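Local structure of histone-lysine N-methyltransferase SETMAR (3BO5) at residues V120-F126 against R150-E154; E81-S87 against R116-V120; L140-I146 against I239-L245. The protein dimethylates a lysine of histone H3 through this pre-SET/SET/post-SET methyltransferase region and, fused to a mariner transposase, takes part in DNA double-strand break repair. The protein carries 2 engineered substitutions. Where two conformers were deposited one is given. Residues are numbered along the deposited sequence.

Interaction 1: V120-F126 against R150-E154; sequences VQKGLQF and RFVCE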
loop_
_atom_site.group_PDB
_atom_site.type_symbol
_atom_site.label_atom_id
_atom_site.label_comp_id
_atom_site.label_asym_id
_atom_site.label_seq_id
_atom_site.Cartn_x
_atom_site.Cartn_y
_atom_site.Cartn_z
ATOM N N VAL A 120 -8.762 2.484 6.435
ATOM C CA VAL A 120 -8.290 1.926 5.133
ATOM C C VAL A 120 -9.457 1.366 4.330
ATOM O O VAL A 120 -9.584 1.514 3.096
ATOM C CB VAL A 120 -7.280 0.862 5.430
ATOM C CG1 VAL A 120 -6.847 0.077 4.165
ATOM C CG2 VAL A 120 -6.058 1.520 6.126
ATOM N N GLN A 121 -10.373 0.742 5.068
ATOM C CA GLN A 121 -11.535 0.147 4.413
ATOM C C GLN A 121 -12.420 1.079 3.609
ATOM O O GLN A 121 -13.154 0.587 2.724
ATOM C CB GLN A 121 -12.375 -0.612 5.465
ATOM C CG GLN A 121 -13.105 0.230 6.428
ATOM C CD GLN A 121 -13.564 -0.611 7.573
ATOM O OE1 GLN A 121 -14.758 -0.894 7.688
ATOM N NE2 GLN A 121 -12.631 -0.997 8.454
ATOM N N LYS A 122 -12.417 2.372 3.973
ATOM C CA LYS A 122 -13.218 3.400 3.320
ATOM C C LYS A 122 -12.721 3.744 1.914
ATOM O O LYS A 122 -13.427 4.402 1.180
ATOM C CB LYS A 122 -13.231 4.676 4.175
ATOM C CG LYS A 122 -13.996 4.535 5.496
ATOM C CD LYS A 122 -15.290 3.751 5.291
ATOM C CE LYS A 122 -16.218 4.012 6.466
ATOM N NZ LYS A 122 -17.140 2.863 6.791
ATOM N N GLY A 123 -11.489 3.373 1.596
ATOM C CA GLY A 123 -10.966 3.601 0.232
ATOM C C GLY A 123 -10.369 4.968 0.006
ATOM O O GLY A 123 -10.043 5.701 0.991
ATOM N N LEU A 124 -10.213 5.297 -1.270
ATOM C CA LEU A 124 -9.480 6.538 -1.643
ATOM C C LEU A 124 -10.278 7.734 -1.250
ATOM O O LEU A 124 -11.506 7.754 -1.439
ATOM C CB LEU A 124 -9.228 6.625 -3.169
ATOM C CG LEU A 124 -8.459 5.448 -3.735
ATOM C CD1 LEU A 124 -7.982 5.855 -5.104
ATOM C CD2 LEU A 124 -7.236 5.030 -2.874
ATOM N N GLN A 125 -9.574 8.757 -0.782
ATOM C CA GLN A 125 -10.257 10.011 -0.350
ATOM C C GLN A 125 -9.708 11.232 -1.032
ATOM O O GLN A 125 -10.150 12.376 -0.726
ATOM C CB GLN A 125 -10.141 10.170 1.147
ATOM C CG GLN A 125 -10.716 8.950 1.910
ATOM C CD GLN A 125 -12.198 8.815 1.719
ATOM O OE1 GLN A 125 -12.884 9.835 1.674
ATOM N NE2 GLN A 125 -12.726 7.599 1.811
ATOM N N PHE A 126 -8.736 11.020 -1.914
ATOM C CA PHE A 126 -8.122 12.132 -2.682
ATOM C C PHE A 126 -8.082 11.797 -4.146
ATOM O O PHE A 126 -8.132 10.630 -4.507
ATOM C CB PHE A 126 -6.706 12.394 -2.176
ATOM C CG PHE A 126 -6.647 12.697 -0.695
ATOM C CD1 PHE A 126 -6.994 14.004 -0.263
ATOM C CD2 PHE A 126 -6.315 11.716 0.236
ATOM C CE1 PHE A 126 -6.986 14.305 1.119
ATOM C CE2 PHE A 126 -6.271 11.960 1.572
ATOM C CZ PHE A 126 -6.634 13.265 2.053
ATOM N N ARG A 150 -2.944 11.057 6.881
ATOM C CA ARG A 150 -4.125 10.602 6.160
ATOM C C ARG A 150 -3.820 9.377 5.289
ATOM O O ARG A 150 -2.704 9.220 4.748
ATOM C CB ARG A 150 -4.679 11.724 5.289
ATOM C CG ARG A 150 -5.448 12.745 6.172
ATOM C CD ARG A 150 -6.780 12.215 6.785
ATOM N NE ARG A 150 -7.738 11.876 5.748
ATOM C CZ ARG A 150 -8.417 12.730 4.979
ATOM N NH1 ARG A 150 -8.359 14.027 5.265
ATOM N NH2 ARG A 150 -9.182 12.287 3.973
ATOM N N PHE A 151 -4.800 8.464 5.195
ATOM C CA PHE A 151 -4.641 7.291 4.341
ATOM C C PHE A 151 -4.631 7.749 2.919
ATOM O O PHE A 151 -5.504 8.505 2.473
ATOM C CB PHE A 151 -5.865 6.349 4.560
ATOM C CG PHE A 151 -5.914 5.212 3.573
ATOM C CD1 PHE A 151 -4.889 4.232 3.618
ATOM C CD2 PHE A 151 -6.935 5.135 2.630
ATOM C CE1 PHE A 151 -4.908 3.116 2.650
ATOM C CE2 PHE A 151 -6.938 4.085 1.679
ATOM C CZ PHE A 151 -5.940 3.064 1.714
ATOM N N VAL A 152 -3.687 7.208 2.184
ATOM C CA VAL A 152 -3.510 7.585 0.796
ATOM C C VAL A 152 -4.013 6.484 -0.156
ATOM O O VAL A 152 -4.973 6.657 -0.881
ATOM C CB VAL A 152 -2.050 7.940 0.534
ATOM C CG1 VAL A 152 -1.791 8.196 -0.950
ATOM C CG2 VAL A 152 -1.778 9.285 1.283
ATOM N N CYS A 153 -3.375 5.317 -0.073
ATOM C CA CYS A 153 -3.874 4.204 -0.886
ATOM C C CYS A 153 -3.259 2.904 -0.391
ATOM O O CYS A 153 -2.287 2.921 0.341
ATOM C CB CYS A 153 -3.591 4.399 -2.393
ATOM S SG CYS A 153 -1.826 4.385 -2.775
ATOM N N GLU A 154 -3.879 1.789 -0.786
ATOM C CA GLU A 154 -3.189 0.477 -0.591
ATOM C C GLU A 154 -2.210 0.199 -1.694
ATOM O O GLU A 154 -2.208 0.793 -2.746
ATOM C CB GLU A 154 -4.197 -0.700 -0.630
ATOM C CG GLU A 154 -5.100 -0.706 0.512
ATOM C CD GLU A 154 -6.074 -1.895 0.429
ATOM O OE1 GLU A 154 -7.242 -1.675 0.763
ATOM O OE2 GLU A 154 -5.670 -3.045 0.012
HETATM O O HOH W 1 -8.231 0.841 0.706
HETATM O O HOH W 2 -6.882 8.355 -0.027
HETATM O O HOH W 3 -10.363 13.810 1.792
#
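This is the seam between the pre-SET and SET regions: the link between strands 102-103 and 128-132 passes as a short 3-10 turn (120-122) and then a loop over the start of strand 151-160. No direct hydrogen bond crosses it, so side-chain packing and water hold it together. Phe151 is central to the packing. Its ring lies under Val120, whose CA sits 4.1 Å from the ring centroid and almost exactly on the ring normal, a CH-pi contact; Val120 CG2 also reaches Phe151 CD1 at 3.9 Å. At the ring edge comes Gly123 O, 3.6 Å from Phe151 CD2. Gly123 has a positive phi with an extended psi, a conformation in which a CB would jam against the carbonyl of Lys122. Further along, Leu124 CD2 packs on Cys153 CB at 3.7 Å, beside the classic beta bulge in which Val152 and Cys153 both face Leu233 of strand 230-235. At the outer end Arg150 folds back on Phe126, bringing NH2 to 3.3 Å from Phe126 CZ, which lies over one face of the guanidinium.

Three waters make the polar links. Water 1 lies 2.8 Å from Val120 O and 2.7 Å from Glu154 OE1, bridging the 3-10 turn and the strand. Water 3 accepts from Arg150 NH2 and donates to Gln125 O, both at 2.9 Å. The third, water 2, sits where the bulge turns two carbonyls toward the loop: it accepts from Gln125 N at 2.8 Å and donates to Phe151 O at 2.9 Å and Val152 O at 2.7 Å.

Interaction 2: E81-S87 against R116-V120; sequences ENYDDNS and RNRVV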
loop_
_atom_site.group_PDB
_atom_site.type_symbol
_atom_site.label_atom_id
_atom_site.label_comp_id
_atom_site.label_asym_id
_atom_site.label_seq_id
_atom_site.Cartn_x
_atom_site.Cartn_y
_atom_site.Cartn_z
ATOM N N GLU A 81 -5.843 3.513 20.122
ATOM C CA GLU A 81 -6.514 3.898 18.901
ATOM C C GLU A 81 -5.496 3.902 17.792
ATOM O O GLU A 81 -4.359 4.314 18.013
ATOM C CB GLU A 81 -7.148 5.265 19.037
ATOM C CG GLU A 81 -8.362 5.211 19.979
ATOM C CD GLU A 81 -9.135 6.532 19.952
ATOM O OE1 GLU A 81 -8.582 7.527 20.474
ATOM O OE2 GLU A 81 -10.251 6.577 19.345
ATOM N N ASN A 82 -5.885 3.454 16.603
ATOM C CA ASN A 82 -4.973 3.536 15.484
ATOM C C ASN A 82 -5.066 4.898 14.845
ATOM O O ASN A 82 -4.045 5.384 14.290
ATOM C CB ASN A 82 -5.364 2.483 14.452
ATOM C CG ASN A 82 -5.169 1.111 14.958
ATOM O OD1 ASN A 82 -4.070 0.739 15.408
ATOM N ND2 ASN A 82 -6.243 0.304 14.924
ATOM N N TYR A 83 -6.253 5.482 14.884
ATOM C CA TYR A 83 -6.506 6.679 14.125
ATOM C C TYR A 83 -7.121 7.736 15.026
ATOM O O TYR A 83 -7.805 7.419 16.022
ATOM C CB TYR A 83 -7.493 6.414 12.988
ATOM C CG TYR A 83 -7.062 5.224 12.130
ATOM C CD1 TYR A 83 -5.934 5.321 11.295
ATOM C CD2 TYR A 83 -7.774 4.014 12.184
ATOM C CE1 TYR A 83 -5.539 4.254 10.469
ATOM C CE2 TYR A 83 -7.386 2.936 11.347
ATOM C CZ TYR A 83 -6.263 3.070 10.520
ATOM O OH TYR A 83 -5.904 2.021 9.747
ATOM N N ASP A 84 -6.891 8.988 14.634
ATOM C CA ASP A 84 -7.594 10.079 15.281
ATOM C C ASP A 84 -8.906 10.402 14.637
ATOM O O ASP A 84 -9.399 9.702 13.758
ATOM C CB ASP A 84 -6.703 11.338 15.413
ATOM C CG ASP A 84 -6.395 11.985 14.129
ATOM O OD1 ASP A 84 -7.164 11.851 13.144
ATOM O OD2 ASP A 84 -5.379 12.728 14.141
ATOM N N ASP A 85 -9.546 11.459 15.157
ATOM C CA ASP A 85 -10.876 11.750 14.726
ATOM C C ASP A 85 -10.926 12.265 13.289
ATOM O O ASP A 85 -12.034 12.278 12.697
ATOM C CB ASP A 85 -11.584 12.728 15.682
ATOM C CG ASP A 85 -13.006 12.996 15.259
ATOM O OD1 ASP A 85 -13.813 12.050 15.289
ATOM O OD2 ASP A 85 -13.309 14.129 14.854
ATOM N N ASN A 86 -9.764 12.678 12.749
ATOM C CA ASN A 86 -9.652 13.144 11.365
ATOM C C ASN A 86 -9.190 12.026 10.477
ATOM O O ASN A 86 -8.879 12.268 9.329
ATOM C CB ASN A 86 -8.676 14.284 11.241
ATOM C CG ASN A 86 -9.172 15.510 11.926
ATOM O OD1 ASN A 86 -10.362 15.839 11.809
ATOM N ND2 ASN A 86 -8.306 16.135 12.719
ATOM N N SER A 87 -9.241 10.800 10.997
ATOM C CA SER A 87 -8.820 9.607 10.256
ATOM C C SER A 87 -7.326 9.545 10.009
ATOM O O SER A 87 -6.893 8.764 9.135
ATOM C CB SER A 87 -9.538 9.525 8.922
ATOM O OG SER A 87 -10.922 9.354 9.240
ATOM N N ARG A 116 -14.492 5.158 14.299
ATOM C CA ARG A 116 -13.175 5.774 14.035
ATOM C C ARG A 116 -12.101 4.774 13.693
ATOM O O ARG A 116 -11.054 5.203 13.177
ATOM C CB ARG A 116 -12.680 6.640 15.191
ATOM C CG ARG A 116 -13.493 7.948 15.178
ATOM C CD ARG A 116 -13.572 8.560 16.572
ATOM N NE ARG A 116 -12.313 9.084 17.089
ATOM C CZ ARG A 116 -12.235 9.763 18.236
ATOM N NH1 ARG A 116 -11.073 10.222 18.667
ATOM N NH2 ARG A 116 -13.339 9.978 18.952
ATOM N N ASN A 117 -12.362 3.493 13.949
ATOM C CA ASN A 117 -11.381 2.467 13.602
ATOM C C ASN A 117 -11.692 1.807 12.260
ATOM O O ASN A 117 -11.284 0.646 12.057
ATOM C CB ASN A 117 -11.252 1.410 14.727
ATOM C CG ASN A 117 -10.016 0.591 14.618
ATOM O OD1 ASN A 117 -8.943 1.139 14.406
ATOM N ND2 ASN A 117 -10.148 -0.717 14.853
ATOM N N ARG A 118 -12.384 2.535 11.380
ATOM C CA ARG A 118 -12.595 2.112 9.963
ATOM C C ARG A 118 -12.038 3.234 9.130
ATOM O O ARG A 118 -12.623 4.333 9.109
ATOM C CB ARG A 118 -14.092 1.909 9.659
ATOM C CG ARG A 118 -14.744 0.885 10.577
ATOM C CD ARG A 118 -16.203 0.888 10.314
ATOM N NE ARG A 118 -16.979 -0.102 11.103
ATOM C CZ ARG A 118 -17.120 -1.373 10.805
ATOM N NH1 ARG A 118 -16.436 -1.918 9.816
ATOM N NH2 ARG A 118 -17.943 -2.132 11.581
ATOM N N VAL A 119 -10.901 2.990 8.496
ATOM C CA VAL A 119 -10.193 4.044 7.719
ATOM C C VAL A 119 -9.716 3.422 6.422
ATOM O O VAL A 119 -10.262 3.790 5.377
ATOM C CB VAL A 119 -9.059 4.714 8.482
ATOM C CG1 VAL A 119 -8.161 5.545 7.582
ATOM C CG2 VAL A 119 -9.650 5.551 9.590
ATOM N N VAL A 120 -8.762 2.484 6.435
ATOM C CA VAL A 120 -8.290 1.926 5.133
ATOM C C VAL A 120 -9.457 1.366 4.330
ATOM O O VAL A 120 -9.584 1.514 3.096
ATOM C CB VAL A 120 -7.280 0.862 5.430
ATOM C CG1 VAL A 120 -6.847 0.077 4.165
ATOM C CG2 VAL A 120 -6.058 1.520 6.126
HETATM O O HOH W 4 -10.117 7.823 16.934
HETATM O O HOH W 5 -8.491 3.595 15.707
HETATM O O HOH W 6 -10.760 7.771 12.288
HETATM O O HOH W 7 -12.723 6.930 8.535
#
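Arg116 opens 116-120 by laying its guanidinium between two acids, Glu81 OE2 over one face (3.8 Å from Arg116 NH1) and Asp85 OD1 over the opposite one (3.8 Å from Arg116 NE). Both salt bridges are long and purely electrostatic, as no N-H points at either oxygen. Water 6 donates to Arg116 O and to Asp84 O, within the type I turn 84-87, where Asp84 OD1 takes the N-H of Asn86 in an Asx turn. Next, Asn117 OD1 accepts from Asn82 ND2 at 2.9 Å and from water 5, which in turn accepts from Tyr83 N. This is the pre-SET region beside its triangular three-zinc cluster: Asn117 packs against the zinc ligand Cys76, and its ND2 bonds to Phe103 O. The CA-to-CB bond of Arg118 points away, but its carbonyl receives water 7, which also donates to Ser87 OG. Val119 then presses CG2 onto the Tyr83 ring face, 3.7 Å from the centroid. At Val120, CG2 lies 3.7 Å from Tyr83 OH.

Interaction 3: L140-I146 against I239-L245; sequences LRTLEFI and IVPEEEL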
loop_
_atom_site.group_PDB
_atom_site.type_symbol
_atom_site.label_atom_id
_atom_site.label_comp_id
_atom_site.label_asym_id
_atom_site.label_seq_id
_atom_site.Cartn_x
_atom_site.Cartn_y
_atom_site.Cartn_z
ATOM N N LEU A 140 2.843 8.246 -9.453
ATOM C CA LEU A 140 1.509 8.669 -8.914
ATOM C C LEU A 140 1.749 9.954 -8.173
ATOM O O LEU A 140 2.669 10.062 -7.331
ATOM C CB LEU A 140 0.964 7.597 -7.987
ATOM C CG LEU A 140 -0.510 7.794 -7.616
ATOM C CD1 LEU A 140 -1.345 7.511 -8.840
ATOM C CD2 LEU A 140 -0.881 6.835 -6.475
ATOM N N ARG A 141 0.883 10.937 -8.451
ATOM C CA ARG A 141 0.938 12.149 -7.637
ATOM C C ARG A 141 -0.464 12.510 -7.161
ATOM O O ARG A 141 -1.428 12.031 -7.670
ATOM C CB ARG A 141 1.608 13.332 -8.389
ATOM C CG ARG A 141 0.817 13.780 -9.619
ATOM C CD ARG A 141 1.611 14.893 -10.338
ATOM N NE ARG A 141 1.061 15.103 -11.673
ATOM C CZ ARG A 141 1.713 15.800 -12.617
ATOM N NH1 ARG A 141 2.923 16.326 -12.327
ATOM N NH2 ARG A 141 1.192 16.000 -13.810
ATOM N N THR A 142 -0.488 13.309 -6.111
ATOM C CA THR A 142 -1.768 13.808 -5.660
ATOM C C THR A 142 -2.096 15.115 -6.404
ATOM O O THR A 142 -1.212 15.945 -6.685
ATOM C CB THR A 142 -1.772 13.997 -4.160
ATOM O OG1 THR A 142 -3.067 14.466 -3.784
ATOM C CG2 THR A 142 -0.728 15.003 -3.660
ATOM N N LEU A 143 -3.373 15.310 -6.685
ATOM C CA LEU A 143 -3.779 16.596 -7.252
ATOM C C LEU A 143 -4.328 17.479 -6.181
ATOM O O LEU A 143 -4.790 18.610 -6.495
ATOM C CB LEU A 143 -4.871 16.405 -8.316
ATOM C CG LEU A 143 -4.456 15.580 -9.499
ATOM C CD1 LEU A 143 -5.623 15.311 -10.490
ATOM C CD2 LEU A 143 -3.257 16.179 -10.168
ATOM N N GLU A 144 -4.276 17.033 -4.953
ATOM C CA GLU A 144 -4.720 17.875 -3.849
ATOM C C GLU A 144 -3.956 17.711 -2.572
ATOM O O GLU A 144 -3.199 16.757 -2.391
ATOM C CB GLU A 144 -6.177 17.648 -3.605
ATOM C CG GLU A 144 -6.576 16.265 -3.412
ATOM C CD GLU A 144 -8.111 16.126 -3.289
ATOM O OE1 GLU A 144 -8.700 15.277 -3.973
ATOM O OE2 GLU A 144 -8.741 16.961 -2.579
ATOM N N PHE A 145 -4.113 18.672 -1.660
ATOM C CA PHE A 145 -3.383 18.630 -0.440
ATOM C C PHE A 145 -3.761 17.382 0.364
ATOM O O PHE A 145 -4.932 17.114 0.541
ATOM C CB PHE A 145 -3.732 19.852 0.406
ATOM C CG PHE A 145 -2.854 20.021 1.576
ATOM C CD1 PHE A 145 -1.584 20.593 1.440
ATOM C CD2 PHE A 145 -3.292 19.677 2.827
ATOM C CE1 PHE A 145 -0.761 20.741 2.555
ATOM C CE2 PHE A 145 -2.474 19.869 3.959
ATOM C CZ PHE A 145 -1.208 20.379 3.813
ATOM N N ILE A 146 -2.768 16.673 0.899
ATOM C CA ILE A 146 -3.038 15.579 1.816
ATOM C C ILE A 146 -2.384 15.856 3.181
ATOM O O ILE A 146 -1.187 15.888 3.301
ATOM C CB ILE A 146 -2.459 14.274 1.239
ATOM C CG1 ILE A 146 -3.098 13.962 -0.111
ATOM C CG2 ILE A 146 -2.769 13.081 2.278
ATOM C CD1 ILE A 146 -2.478 12.733 -0.828
ATOM N N ILE A 239 1.453 16.552 2.233
ATOM C CA ILE A 239 1.831 16.413 0.798
ATOM C C ILE A 239 1.005 17.435 0.015
ATOM O O ILE A 239 -0.198 17.554 0.194
ATOM C CB ILE A 239 1.454 14.985 0.356
ATOM C CG1 ILE A 239 2.245 13.999 1.246
ATOM C CG2 ILE A 239 1.721 14.832 -1.158
ATOM C CD1 ILE A 239 1.832 12.525 1.065
ATOM N N VAL A 240 1.685 18.182 -0.847
ATOM C CA VAL A 240 1.023 19.316 -1.447
ATOM C C VAL A 240 0.478 18.952 -2.796
ATOM O O VAL A 240 0.869 17.926 -3.378
ATOM C CB VAL A 240 2.041 20.504 -1.566
ATOM C CG1 VAL A 240 2.521 20.837 -0.204
ATOM C CG2 VAL A 240 3.198 20.226 -2.595
ATOM N N PRO A 241 -0.411 19.780 -3.375
ATOM C CA PRO A 241 -0.905 19.424 -4.679
ATOM C C PRO A 241 0.215 19.242 -5.716
ATOM O O PRO A 241 1.180 20.006 -5.756
ATOM C CB PRO A 241 -1.822 20.608 -5.045
ATOM C CG PRO A 241 -2.279 21.110 -3.651
ATOM C CD PRO A 241 -1.009 21.027 -2.835
ATOM N N GLU A 242 0.055 18.201 -6.528
ATOM C CA GLU A 242 0.995 17.835 -7.605
ATOM C C GLU A 242 2.264 17.168 -7.083
ATOM O O GLU A 242 3.103 16.776 -7.909
ATOM C CB GLU A 242 1.353 18.982 -8.563
ATOM C CG GLU A 242 0.136 19.402 -9.388
ATOM C CD GLU A 242 0.382 20.552 -10.415
ATOM O OE1 GLU A 242 1.524 20.926 -10.668
ATOM O OE2 GLU A 242 -0.614 21.124 -10.898
ATOM N N GLU A 243 2.359 16.983 -5.786
ATOM C CA GLU A 243 3.553 16.373 -5.225
ATOM C C GLU A 243 3.448 14.899 -5.584
ATOM O O GLU A 243 2.414 14.233 -5.311
ATOM C CB GLU A 243 3.611 16.492 -3.690
ATOM C CG GLU A 243 4.944 16.018 -3.143
ATOM C CD GLU A 243 5.114 16.335 -1.689
ATOM O OE1 GLU A 243 4.493 17.324 -1.222
ATOM O OE2 GLU A 243 5.903 15.639 -0.990
ATOM N N GLU A 244 4.565 14.387 -6.059
ATOM C CA GLU A 244 4.637 12.941 -6.342
ATOM C C GLU A 244 4.646 12.133 -5.051
ATOM O O GLU A 244 5.234 12.547 -4.032
ATOM C CB GLU A 244 5.902 12.582 -7.086
ATOM C CG GLU A 244 6.032 11.045 -7.347
ATOM C CD GLU A 244 7.159 10.699 -8.307
ATOM O OE1 GLU A 244 8.038 11.585 -8.593
ATOM O OE2 GLU A 244 7.216 9.517 -8.769
ATOM N N LEU A 245 3.916 11.012 -5.087
ATOM C CA LEU A 245 3.748 10.142 -3.898
ATOM C C LEU A 245 4.811 9.039 -4.002
ATOM O O LEU A 245 4.994 8.481 -5.114
ATOM C CB LEU A 245 2.358 9.521 -3.933
ATOM C CG LEU A 245 1.244 10.580 -3.829
ATOM C CD1 LEU A 245 -0.078 9.939 -4.177
ATOM C CD2 LEU A 245 1.178 11.167 -2.419
HETATM O O HOH W 8 5.227 7.917 -7.737
HETATM O O HOH W 9 4.617 16.639 -10.016
#
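Within the SET domain, strand 138-142 runs antiparallel to the chain entering strand 244-247, and the type II turn 240-243 lies against the loop that follows Thr142. Leu245 and Ile239, each burying 75 Å², mark the two ends of the pairing. Leu245 N donates to Leu140 O at 2.7 Å, while its side chain meets Leu140 (CD2 to Leu245 CD1, 3.9 Å) and Ile146 (CD1 to Leu245 CD2, 4.3 Å), in a core shared with Phe128 and Val152. Ile239 forms a single antiparallel bridge with Ile146: Ile146 N to Ile239 O is 2.8 Å and Ile239 N to Ile146 O is 2.9 Å. Its CG2 also touches Thr142 CG2 at 3.5 Å. Glu242, third with 68 Å², sits in the turn at a positive phi, and its N donates to Thr142 O at 2.6 Å. Arg141, whose NE is hydrogen-bonded to Gln129 OE1, also reaches the turn: water 9 donates to Glu242 O at 2.6 Å and accepts from Arg141 NH1 at 2.9 Å.

How the interactions relate
The three contacts run from the zinc cluster toward the cofactor. Interactions 1 and 2 share Val120, and their centres lie 11 Å apart; Phe151 CB meets Val119 CG1 at 3.9 Å, and Arg150 CD rests 3.3 Å from Asn86 O. Interaction 3 joins on through Phe126, whose CE2 is 3.7 Å from Ile146 CG2, and through Val152 CG2, 4.0 Å from that same Ile146 CG2. Interactions 2 and 3 do not touch, their nearest atoms being about 9 Å apart. At one extreme, the side chain of Asn117 lies about 5 Å from a zinc ion; at the other, that of Glu244 is about 6 Å from S-adenosylhomocysteine and forms a salt bridge with Lys136 and a hydrogen bond with Asn210, both of the cofactor site.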